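Local structure of putative type VI secretion protein (6SK0) at the interface of chains A and B. The protein forms the trimeric puncturing spike at the tip of the type VI secretion system and carries a phospholipase effector that it also inhibits. Coordinates in Å, arbitrary orientation; residue numbers count along the deposited sequence, not the author numbering. Chains: chain A/B, Putative type VI secretion protein.

The interface of chains A and B. Residues chain A 657-659, 682; chain B 663, 665-666, 668.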
# COMPACT_ATOMS: atom_id res chain seq x y z
N ASP A 657 5.59 -4.96 -12.20
CA ASP A 657 4.36 -4.90 -12.97
C ASP A 657 3.49 -3.75 -12.46
O ASP A 657 3.99 -2.71 -12.01
CB ASP A 657 3.67 -6.25 -12.96
CG ASP A 657 4.27 -7.20 -13.96
OD1 ASP A 657 3.92 -8.41 -13.93
OD2 ASP A 657 5.09 -6.75 -14.78
N ASN A 658 2.19 -3.87 -12.66
CA ASN A 658 1.22 -2.88 -12.22
C ASN A 658 1.21 -2.68 -10.71
O ASN A 658 1.59 -3.55 -9.93
CB ASN A 658 -0.17 -3.29 -12.67
CG ASN A 658 -0.40 -3.11 -14.14
OD1 ASN A 658 0.46 -2.64 -14.86
ND2 ASN A 658 -1.58 -3.49 -14.58
N THR A 659 0.74 -1.51 -10.30
CA THR A 659 0.24 -1.27 -8.96
C THR A 659 -1.24 -1.00 -9.10
O THR A 659 -1.64 0.04 -9.63
CB THR A 659 0.95 -0.10 -8.29
OG1 THR A 659 2.33 -0.41 -8.09
CG2 THR A 659 0.31 0.22 -6.95
N GLN A 682 2.25 5.11 -21.67
CA GLN A 682 0.94 4.73 -22.17
C GLN A 682 -0.15 5.72 -21.78
O GLN A 682 -1.33 5.37 -21.79
CB GLN A 682 0.59 3.32 -21.71
CG GLN A 682 1.46 2.27 -22.36
CD GLN A 682 1.56 1.00 -21.53
OE1 GLN A 682 0.71 0.74 -20.68
NE2 GLN A 682 2.59 0.22 -21.78
N ALA B 663 5.43 2.12 -10.45
CA ALA B 663 4.92 0.95 -11.15
C ALA B 663 5.79 0.70 -12.37
O ALA B 663 5.93 1.56 -13.24
CB ALA B 663 3.47 1.14 -11.57
N GLN B 665 4.91 -1.27 -14.61
CA GLN B 665 4.00 -1.21 -15.74
C GLN B 665 2.99 -0.08 -15.60
O GLN B 665 3.19 0.99 -16.15
CB GLN B 665 3.29 -2.55 -15.91
CG GLN B 665 4.13 -3.62 -16.57
CD GLN B 665 4.65 -3.21 -17.93
OE1 GLN B 665 3.97 -2.53 -18.69
NE2 GLN B 665 5.86 -3.63 -18.24
N SER B 666 2.00 -0.22 -14.73
CA SER B 666 0.90 0.74 -14.75
C SER B 666 0.34 0.91 -13.36
O SER B 666 0.36 0.00 -12.54
CB SER B 666 -0.22 0.32 -15.70
OG SER B 666 0.06 0.69 -17.04
N THR B 668 -3.15 1.59 -11.75
CA THR B 668 -4.57 1.57 -12.05
C THR B 668 -5.36 1.65 -10.75
O THR B 668 -5.03 0.98 -9.77
CB THR B 668 -4.97 0.31 -12.83
OG1 THR B 668 -4.92 -0.84 -11.98
CG2 THR B 668 -4.03 0.10 -14.01
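A:Asn658 lies against B:Gln665 and B:Ser666 where two chains of the VgrG spike, a trimeric beta-helix, interleave at the turns between strands. Backbone hydrogen bonds join the two chains where the loops lead into strands 659-663 of A and 667-671 of B. A:Thr659 N, at the start of its strand, gives its hydrogen to B:Ser666 O (2.7 Å), while A:Thr659 O receives one from B:Thr668 N (3.0 Å); beta-branched threonine suits such extended backbone. Before the strand begins, B:Gln665 N donates to A:Asp657 O at 3.1 Å from well above the carbonyl plane.

The side chain of A:Asn658 can be followed outward. A:Asn658 CB rests 3.3 Å from B:Ser666 O, beside the backbone bond. A:Asn658 CG sits anti to the carbonyl carbon of its own residue (chi1 -73°), which carries the amide over B:Ser666, and it packs on B:Ser666 CB at 3.8 Å. At the tip, A:Asn658 OD1 lies 2.9 Å from B:Ser666 N, yet that N-H points away and no hydrogen bond forms. A:Asn658 ND2 passes B:Ser666 CB more loosely, at 4.2 Å. A short polar side chain probably suits this turn, and the small B:Ser666 lets it come close.

B:Gln665 runs beside A:Asp657, both side chains pointing the same way; aspartate is at home in a polar turn. With B:Gln665 CG beside its own backbone N (chi1 -78°), that methylene meets A:Asp657 CA at 3.8 Å. The bend at chi2 then turns the amide end, whose plane stands 68° from the carboxylate. Long and flexible, glutamine can cover the turn with its methylenes while keeping a polar end.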